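Local coordinates for protein glycerophosphoryl diester phosphodiesterase (Agrobacterium tumefaciens str. C58, PDB 3KS6) that belongs to the glycerophosphoryl diester phosphodiesterase family, adopts a TIM-barrel fold and carries a magnesium ion held by acidic side chains, at residues A[18-23]-A[81-86]; A[29-34]-A[236-241]; A[156-161]-A[183-188]. One frame throughout, in Å; residues are numbered along the deposited sequence. Where two conformers were deposited one is given.

Interaction 1. Residues A[18-23]-A[81-86]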
loop_
_atom_site.group_PDB
_atom_site.type_symbol
_atom_site.label_atom_id
_atom_site.label_comp_id
_atom_site.label_asym_id
_atom_site.label_seq_id
_atom_site.Cartn_x
_atom_site.Cartn_y
_atom_site.Cartn_z
ATOM N N SER A 18 5.592 9.224 3.231
ATOM C CA SER A 18 6.569 8.181 3.590
ATOM C C SER A 18 7.661 8.681 4.527
ATOM O O SER A 18 8.864 8.361 4.368
ATOM C CB SER A 18 7.192 7.545 2.317
ATOM O OG SER A 18 6.188 7.116 1.431
ATOM N N THR A 19 7.252 9.433 5.544
ATOM C CA THR A 19 8.217 10.045 6.450
ATOM C C THR A 19 8.364 9.230 7.717
ATOM O O THR A 19 7.395 8.567 8.142
ATOM C CB THR A 19 7.770 11.466 6.909
ATOM O OG1 THR A 19 6.478 11.381 7.521
ATOM C CG2 THR A 19 7.765 12.501 5.716
ATOM N N PRO A 20 9.541 9.322 8.367
ATOM C CA PRO A 20 9.682 8.712 9.685
ATOM C C PRO A 20 8.579 9.132 10.681
ATOM O O PRO A 20 8.056 8.296 11.428
ATOM C CB PRO A 20 11.061 9.213 10.143
ATOM C CG PRO A 20 11.821 9.405 8.871
ATOM C CD PRO A 20 10.809 9.919 7.893
ATOM N N HIS A 21 8.212 10.412 10.701
ATOM C CA HIS A 21 7.119 10.870 11.589
ATOM C C HIS A 21 5.797 10.139 11.288
ATOM O O HIS A 21 5.130 9.643 12.208
ATOM C CB HIS A 21 6.958 12.389 11.471
ATOM C CG HIS A 21 5.941 12.968 12.398
ATOM N ND1 HIS A 21 5.425 14.235 12.231
ATOM C CD2 HIS A 21 5.322 12.448 13.484
ATOM C CE1 HIS A 21 4.554 14.479 13.196
ATOM N NE2 HIS A 21 4.468 13.409 13.962
ATOM N N GLY A 22 5.433 10.029 10.006
ATOM C CA GLY A 22 4.180 9.337 9.682
ATOM C C GLY A 22 4.219 7.867 10.027
ATOM O O GLY A 22 3.301 7.330 10.643
ATOM N N PHE A 23 5.307 7.198 9.680
ATOM C CA PHE A 23 5.358 5.781 9.982
ATOM C C PHE A 23 5.386 5.501 11.508
ATOM O O PHE A 23 4.850 4.489 11.966
ATOM C CB PHE A 23 6.527 5.114 9.276
ATOM C CG PHE A 23 6.374 5.022 7.782
ATOM C CD1 PHE A 23 5.312 4.326 7.221
ATOM C CD2 PHE A 23 7.334 5.554 6.925
ATOM C CE1 PHE A 23 5.166 4.214 5.861
ATOM C CE2 PHE A 23 7.179 5.419 5.552
ATOM C CZ PHE A 23 6.096 4.733 5.028
ATOM N N ALA A 81 10.231 18.003 7.879
ATOM C CA ALA A 81 11.035 18.674 8.892
ATOM C C ALA A 81 12.478 18.189 8.897
ATOM O O ALA A 81 13.070 17.971 9.973
ATOM C CB ALA A 81 10.384 18.507 10.298
ATOM N N GLY A 82 13.058 18.042 7.702
ATOM C CA GLY A 82 14.425 17.611 7.586
ATOM C C GLY A 82 14.713 16.122 7.587
ATOM O O GLY A 82 15.880 15.738 7.498
ATOM N N SER A 83 13.678 15.285 7.656
ATOM C CA SER A 83 13.873 13.828 7.624
ATOM C C SER A 83 14.313 13.346 6.240
ATOM O O SER A 83 14.122 14.044 5.240
ATOM C CB SER A 83 12.597 13.107 8.053
ATOM O OG SER A 83 11.520 13.431 7.197
ATOM N N HIS A 84 14.919 12.155 6.209
ATOM C CA HIS A 84 15.411 11.531 4.977
ATOM C C HIS A 84 14.619 10.258 4.644
ATOM O O HIS A 84 13.959 9.676 5.519
ATOM C CB HIS A 84 16.929 11.207 5.095
ATOM C CG HIS A 84 17.755 12.369 5.556
ATOM N ND1 HIS A 84 17.987 13.474 4.762
ATOM C CD2 HIS A 84 18.385 12.608 6.732
ATOM C CE1 HIS A 84 18.705 14.356 5.439
ATOM N NE2 HIS A 84 18.979 13.847 6.626
ATOM N N PRO A 85 14.648 9.839 3.378
ATOM C CA PRO A 85 14.016 8.572 3.038
ATOM C C PRO A 85 14.496 7.402 3.895
ATOM O O PRO A 85 15.690 7.322 4.236
ATOM C CB PRO A 85 14.406 8.351 1.572
ATOM C CG PRO A 85 14.604 9.727 1.029
ATOM C CD PRO A 85 15.166 10.539 2.185
HETATM N N MSE A 86 13.568 6.519 4.240
HETATM C CA MSE A 86 13.857 5.332 5.064
HETATM C C MSE A 86 14.227 4.104 4.250
HETATM O O MSE A 86 13.842 3.963 3.069
HETATM C CB MSE A 86 12.640 4.936 5.908
HETATM C CG MSE A 86 12.056 6.013 6.804
HETATM SE SE MSE A 86 10.745 5.248 8.035
HETATM C CE MSE A 86 11.838 4.444 9.341
HETATM O O HOH W 1 10.870 7.088 3.317
HETATM O O HOH W 2 9.440 12.940 9.508
#
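Met86, Pro20 and Ser83 carry most of this contact, in which the N-terminal turn of helix 20-27 of the TIM barrel packs against the loop leading into strand 86-87. Met86, a selenomethionine here, has CG anti to its carbonyl carbon (chi1 -55°), which sets that atom 4.0 Å from Pro20 CG; the two side chains run past one another, pointing opposite ways. Its SE makes a Met-aromatic contact with Phe23. The selenium sits obliquely to that ring, 4.8 Å from its centroid, with CD2 of Phe23 the ring atom it touches. The Phe23 side chain also packs on Leu91 and Leu94 of helix 88-95 and on Val34 and Phe36 of strand 33-40. At the helix start, Ser83 CB meets Pro20 CD at 3.7 Å. Thr19 is the N-cap: its OG1 accepts from Gly22 N at 3.0 Å, and it also bonds to Phe15 O. No direct hydrogen bond joins the two segments. In one of two Ser83 conformers, a water links OG to His21 N, and OG also pairs with Gly80 O. Another water donates to Ser18 O at 2.6 Å and accepts from Met86 N at 2.9 Å.

Interaction 2. Residues A[29-34]-A[236-241]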
loop_
_atom_site.group_PDB
_atom_site.type_symbol
_atom_site.label_atom_id
_atom_site.label_comp_id
_atom_site.label_asym_id
_atom_site.label_seq_id
_atom_site.Cartn_x
_atom_site.Cartn_y
_atom_site.Cartn_z
HETATM N N MSE A 29 -1.210 4.020 16.251
HETATM C CA MSE A 29 -2.658 4.243 16.070
HETATM C C MSE A 29 -3.487 2.985 16.116
HETATM O O MSE A 29 -2.987 1.891 15.862
HETATM C CB MSE A 29 -2.943 4.951 14.748
HETATM C CG MSE A 29 -2.464 6.355 14.747
HETATM SE SE MSE A 29 -2.895 7.156 12.982
HETATM C CE MSE A 29 -1.454 8.338 13.058
ATOM N N ALA A 30 -4.769 3.153 16.428
ATOM C CA ALA A 30 -5.699 2.059 16.511
ATOM C C ALA A 30 -6.259 1.757 15.131
ATOM O O ALA A 30 -7.454 1.933 14.893
ATOM C CB ALA A 30 -6.843 2.416 17.477
ATOM N N LEU A 31 -5.372 1.313 14.238
ATOM C CA LEU A 31 -5.714 0.892 12.884
ATOM C C LEU A 31 -4.930 -0.385 12.646
ATOM O O LEU A 31 -4.135 -0.794 13.487
ATOM C CB LEU A 31 -5.474 1.994 11.824
ATOM C CG LEU A 31 -4.143 2.757 11.836
ATOM C CD1 LEU A 31 -2.927 1.833 11.683
ATOM C CD2 LEU A 31 -4.155 3.890 10.783
ATOM N N GLU A 32 -5.117 -1.002 11.491
ATOM C CA GLU A 32 -4.661 -2.360 11.281
ATOM C C GLU A 32 -3.450 -2.523 10.418
ATOM O O GLU A 32 -2.723 -3.474 10.607
ATOM C CB GLU A 32 -5.791 -3.184 10.681
ATOM C CG GLU A 32 -6.948 -3.412 11.666
ATOM C CD GLU A 32 -7.779 -2.185 11.868
ATOM O OE1 GLU A 32 -8.076 -1.576 10.827
ATOM O OE2 GLU A 32 -8.146 -1.829 13.028
ATOM N N GLU A 33 -3.251 -1.618 9.451
ATOM C CA GLU A 33 -2.103 -1.707 8.546
ATOM C C GLU A 33 -1.479 -0.359 8.218
ATOM O O GLU A 33 -2.111 0.692 8.308
ATOM C CB GLU A 33 -2.521 -2.377 7.223
ATOM C CG GLU A 33 -2.960 -3.815 7.352
ATOM C CD GLU A 33 -3.626 -4.369 6.086
ATOM O OE1 GLU A 33 -3.671 -3.663 5.066
ATOM O OE2 GLU A 33 -4.143 -5.499 6.130
ATOM N N VAL A 34 -0.212 -0.424 7.853
ATOM C CA VAL A 34 0.495 0.696 7.268
ATOM C C VAL A 34 0.811 0.288 5.844
ATOM O O VAL A 34 1.262 -0.843 5.611
ATOM C CB VAL A 34 1.768 1.080 8.038
ATOM C CG1 VAL A 34 2.804 -0.034 8.021
ATOM C CG2 VAL A 34 2.366 2.411 7.498
ATOM N N LEU A 236 -8.484 10.713 10.872
ATOM C CA LEU A 236 -9.886 10.939 10.512
ATOM C C LEU A 236 -10.610 9.654 10.246
ATOM O O LEU A 236 -11.738 9.485 10.675
ATOM C CB LEU A 236 -9.986 11.864 9.277
ATOM C CG LEU A 236 -11.399 12.093 8.698
ATOM C CD1 LEU A 236 -12.287 12.810 9.736
ATOM C CD2 LEU A 236 -11.359 12.853 7.375
ATOM N N ALA A 237 -9.967 8.731 9.547
ATOM C CA ALA A 237 -10.579 7.461 9.226
ATOM C C ALA A 237 -10.919 6.688 10.503
ATOM O O ALA A 237 -11.979 6.083 10.588
ATOM C CB ALA A 237 -9.654 6.613 8.341
ATOM N N ILE A 238 -10.008 6.692 11.450
ATOM C CA ILE A 238 -10.250 6.007 12.739
ATOM C C ILE A 238 -11.462 6.607 13.420
ATOM O O ILE A 238 -12.335 5.875 13.905
ATOM C CB ILE A 238 -9.023 6.052 13.636
ATOM C CG1 ILE A 238 -7.957 5.106 13.046
ATOM C CG2 ILE A 238 -9.364 5.618 15.099
ATOM C CD1 ILE A 238 -6.558 5.206 13.645
ATOM N N ALA A 239 -11.523 7.930 13.462
ATOM C CA ALA A 239 -12.656 8.670 14.082
ATOM C C ALA A 239 -13.983 8.357 13.417
ATOM O O ALA A 239 -14.988 8.069 14.087
ATOM C CB ALA A 239 -12.413 10.165 14.015
ATOM N N LEU A 240 -14.005 8.437 12.092
ATOM C CA LEU A 240 -15.221 8.125 11.346
ATOM C C LEU A 240 -15.650 6.682 11.530
ATOM O O LEU A 240 -16.857 6.399 11.622
ATOM C CB LEU A 240 -15.011 8.421 9.853
ATOM C CG LEU A 240 -15.021 9.881 9.448
ATOM C CD1 LEU A 240 -14.688 10.062 7.982
ATOM C CD2 LEU A 240 -16.422 10.445 9.762
ATOM N N ARG A 241 -14.686 5.752 11.597
ATOM C CA ARG A 241 -15.060 4.349 11.762
ATOM C C ARG A 241 -15.665 4.122 13.163
ATOM O O ARG A 241 -16.678 3.449 13.295
ATOM C CB ARG A 241 -13.858 3.417 11.524
ATOM C CG ARG A 241 -14.215 1.970 11.638
ATOM C CD ARG A 241 -13.084 1.035 11.306
ATOM N NE ARG A 241 -11.981 1.154 12.254
ATOM C CZ ARG A 241 -10.867 0.429 12.195
ATOM N NH1 ARG A 241 -10.701 -0.470 11.245
ATOM N NH2 ARG A 241 -9.903 0.618 13.070
HETATM O O HOH W 3 -9.813 2.054 16.088
#
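Glu32 OE1 is gripped by two donors: Arg241 NH1 donates to it across the contact at 2.9 Å, and the backbone N of Ile5, in strand 4-8, donates as well. The other oxygen of the same carboxylate, Glu32 OE2, takes a hydrogen bond from Arg241 NH2 at 3.0 Å through its syn lone pair. Arginine and glutamate thus reach toward each other tip to tip, in a two-nitrogen, end-on salt bridge with one nitrogen to each oxygen. A bend in the glutamate chain at chi2 (74°) turns CD toward the arginine. The fit is not flat, because the carboxylate and guanidinium planes stand 48° apart, and NH1 approaches OE1 on the syn side but 32° out of the carboxylate plane. Arg241 NH1 has a further partner in Thr3 O, which helps fix the rotation of the guanidinium; Arg245 lies close by, and the negative charge of Glu32 would be expected to ease that crowding of like charges.

One turn back along the helix, Ile238 has the largest buried area of the contact. Its CD1 pushes in among Met29 CB, Leu31 CB and the carbonyl of Ala30, touching Leu31 CB at 3.8 Å and Ala30 O at 3.6 Å. The leucine and isoleucine side chains cross at about a right angle. Ala30 is the centre of an inverse gamma turn, and a water donates to its O at 2.6 Å. Together these contacts pack the last helix of the TIM barrel, 234-249, on the loop leading into the early barrel strand 33-40.

Interaction 3. Residues A[156-161]-A[183-188]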
loop_
_atom_site.group_PDB
_atom_site.type_symbol
_atom_site.label_atom_id
_atom_site.label_comp_id
_atom_site.label_asym_id
_atom_site.label_seq_id
_atom_site.Cartn_x
_atom_site.Cartn_y
_atom_site.Cartn_z
ATOM N N ARG A 156 -1.872 -11.770 -1.077
ATOM C CA ARG A 156 -1.640 -10.842 -2.182
ATOM C C ARG A 156 -2.955 -10.170 -2.582
ATOM O O ARG A 156 -4.026 -10.806 -2.514
ATOM C CB ARG A 156 -1.109 -11.591 -3.407
ATOM C CG ARG A 156 0.268 -12.238 -3.250
ATOM C CD ARG A 156 0.483 -13.420 -4.229
ATOM N NE ARG A 156 -0.304 -14.625 -3.876
ATOM C CZ ARG A 156 -1.322 -15.132 -4.584
ATOM N NH1 ARG A 156 -1.674 -14.623 -5.746
ATOM N NH2 ARG A 156 -1.980 -16.196 -4.134
ATOM N N LEU A 157 -2.868 -8.916 -3.028
ATOM C CA LEU A 157 -4.021 -8.243 -3.614
ATOM C C LEU A 157 -3.584 -7.436 -4.841
ATOM O O LEU A 157 -2.551 -6.769 -4.814
ATOM C CB LEU A 157 -4.785 -7.383 -2.614
ATOM C CG LEU A 157 -4.238 -6.028 -2.207
ATOM C CD1 LEU A 157 -4.748 -4.929 -3.095
ATOM C CD2 LEU A 157 -4.565 -5.679 -0.758
ATOM N N TRP A 158 -4.417 -7.511 -5.878
ATOM C CA TRP A 158 -4.191 -6.829 -7.144
ATOM C C TRP A 158 -4.888 -5.493 -7.120
ATOM O O TRP A 158 -6.103 -5.384 -6.905
ATOM C CB TRP A 158 -4.678 -7.695 -8.296
ATOM C CG TRP A 158 -4.404 -7.083 -9.651
ATOM C CD1 TRP A 158 -3.365 -6.300 -10.005
ATOM C CD2 TRP A 158 -5.216 -7.245 -10.819
ATOM N NE1 TRP A 158 -3.484 -5.925 -11.331
ATOM C CE2 TRP A 158 -4.625 -6.492 -11.843
ATOM C CE3 TRP A 158 -6.386 -7.965 -11.088
ATOM C CZ2 TRP A 158 -5.157 -6.446 -13.138
ATOM C CZ3 TRP A 158 -6.913 -7.906 -12.345
ATOM C CH2 TRP A 158 -6.302 -7.163 -13.363
ATOM N N LEU A 159 -4.090 -4.456 -7.312
ATOM C CA LEU A 159 -4.574 -3.086 -7.421
ATOM C C LEU A 159 -4.980 -2.843 -8.845
ATOM O O LEU A 159 -4.152 -2.956 -9.785
ATOM C CB LEU A 159 -3.463 -2.123 -7.034
ATOM C CG LEU A 159 -2.990 -2.243 -5.566
ATOM C CD1 LEU A 159 -1.646 -1.499 -5.348
ATOM C CD2 LEU A 159 -4.088 -1.697 -4.678
ATOM N N VAL A 160 -6.260 -2.528 -9.004
ATOM C CA VAL A 160 -6.900 -2.354 -10.332
ATOM C C VAL A 160 -7.188 -0.865 -10.538
ATOM O O VAL A 160 -8.077 -0.269 -9.881
ATOM C CB VAL A 160 -8.177 -3.184 -10.392
ATOM C CG1 VAL A 160 -8.927 -2.973 -11.741
ATOM C CG2 VAL A 160 -7.863 -4.685 -10.169
ATOM N N SER A 161 -6.426 -0.237 -11.429
ATOM C CA SER A 161 -6.553 1.189 -11.693
ATOM C C SER A 161 -7.890 1.528 -12.358
ATOM O O SER A 161 -8.492 0.669 -13.018
ATOM C CB SER A 161 -5.436 1.659 -12.611
ATOM O OG SER A 161 -5.565 1.010 -13.868
ATOM N N HIS A 183 -6.916 -13.570 -5.089
ATOM C CA HIS A 183 -8.111 -13.729 -4.266
ATOM C C HIS A 183 -8.684 -12.431 -3.745
ATOM O O HIS A 183 -9.716 -12.464 -3.075
ATOM C CB HIS A 183 -7.794 -14.648 -3.101
ATOM C CG HIS A 183 -7.185 -15.937 -3.538
ATOM N ND1 HIS A 183 -7.854 -16.824 -4.350
ATOM C CD2 HIS A 183 -5.958 -16.462 -3.329
ATOM C CE1 HIS A 183 -7.073 -17.857 -4.603
ATOM N NE2 HIS A 183 -5.912 -17.655 -4.005
ATOM N N GLU A 184 -8.055 -11.297 -4.088
ATOM C CA GLU A 184 -8.502 -10.003 -3.638
ATOM C C GLU A 184 -8.065 -8.928 -4.624
ATOM O O GLU A 184 -6.943 -9.001 -5.144
ATOM C CB GLU A 184 -7.867 -9.684 -2.280
ATOM C CG GLU A 184 -8.280 -8.348 -1.710
ATOM C CD GLU A 184 -7.823 -8.076 -0.280
ATOM O OE1 GLU A 184 -7.344 -8.988 0.431
ATOM O OE2 GLU A 184 -7.949 -6.900 0.136
ATOM N N ILE A 185 -8.958 -7.972 -4.913
ATOM C CA ILE A 185 -8.601 -6.783 -5.696
ATOM C C ILE A 185 -8.834 -5.544 -4.858
ATOM O O ILE A 185 -9.634 -5.555 -3.899
ATOM C CB ILE A 185 -9.355 -6.664 -7.071
ATOM C CG1 ILE A 185 -10.838 -6.355 -6.861
ATOM C CG2 ILE A 185 -9.171 -7.937 -7.870
ATOM C CD1 ILE A 185 -11.657 -6.121 -8.147
ATOM N N GLY A 186 -8.152 -4.461 -5.217
ATOM C CA GLY A 186 -8.384 -3.160 -4.604
ATOM C C GLY A 186 -8.644 -2.180 -5.735
ATOM O O GLY A 186 -7.871 -2.147 -6.678
ATOM N N VAL A 187 -9.757 -1.452 -5.656
ATOM C CA VAL A 187 -10.104 -0.421 -6.628
ATOM C C VAL A 187 -10.090 0.964 -5.972
ATOM O O VAL A 187 -10.320 1.108 -4.734
ATOM C CB VAL A 187 -11.515 -0.701 -7.310
ATOM C CG1 VAL A 187 -11.586 -2.148 -7.864
ATOM C CG2 VAL A 187 -12.701 -0.453 -6.352
ATOM N N HIS A 188 -9.862 2.010 -6.794
ATOM C CA HIS A 188 -10.007 3.399 -6.340
ATOM C C HIS A 188 -11.413 3.573 -5.765
ATOM O O HIS A 188 -12.387 3.160 -6.379
ATOM C CB HIS A 188 -9.831 4.354 -7.509
ATOM C CG HIS A 188 -9.630 5.790 -7.124
ATOM N ND1 HIS A 188 -10.589 6.550 -6.478
ATOM C CD2 HIS A 188 -8.569 6.604 -7.300
ATOM C CE1 HIS A 188 -10.111 7.765 -6.260
ATOM N NE2 HIS A 188 -8.891 7.827 -6.755
HETATM O O HOH W 4 -4.434 -13.116 -3.795
HETATM O O HOH W 5 -5.352 -10.723 0.074
HETATM O O HOH W 6 -3.230 -19.009 -4.766
HETATM O O HOH W 7 -9.948 1.677 -9.647
#
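Trp158 pairs with Ile185, and Leu159 with Gly186, where strands 156-160 and 184-188 run parallel in the beta-alpha-beta unit completed by helix 162-179, a building block of the TIM barrel. The short strand axes cross at -32°. Gly186 makes the hollow: Leu157 CD1 comes to 4.0 Å from Gly186 N, and with CD2 of Leu159 it closes over the glycine backbone. On this face the Leu159 side chain also touches Glu105, a magnesium ligand, and lies about 6 Å from the bound magnesium ion. The other face carries Trp158, Ile185, Val160 and Val187. Val160 CG2 is the bump, resting against Ile185 CB at 4.0 Å and over the rim of the indole of Trp158, while helix 162-179 covers this side through Val173. Near the start of the strands, Glu184 extends with CG anti to the backbone N (chi1 -180°) and runs across Leu157, its CG 3.7 Å from Leu157 CB. Glu184 OE1 forms a salt bridge with Lys227 NZ and takes a hydrogen bond from a water that also donates to Arg156 O. Between the backbones, Val160 N points almost straight at Gly186 O, 2.9 Å away with a 179° angle at the hydrogen.

Overall arrangement
From the N terminus, the chain enters interaction 1 at residues 18-23, in the start of helix 20-27, and soon reaches 29-34 of interaction 2. Interaction 1 closes at 81-86, just as strand 86-87 begins. The two contacts cross, since 29-34 lies between the segments of interaction 1 while its partner 236-241 comes after them. They also touch in space, where Phe23 packs on Val34 of strand 33-40. Interaction 3 is short-range, strand 156-160 meeting strand 184-188 after one helix; it opens and closes before interaction 2 is completed by helix 234-249. Interaction 2 therefore joins early and late ends of the barrel, while interactions 1 and 3 lie on opposite sides of the chain's centre, about 27 Å apart between centres.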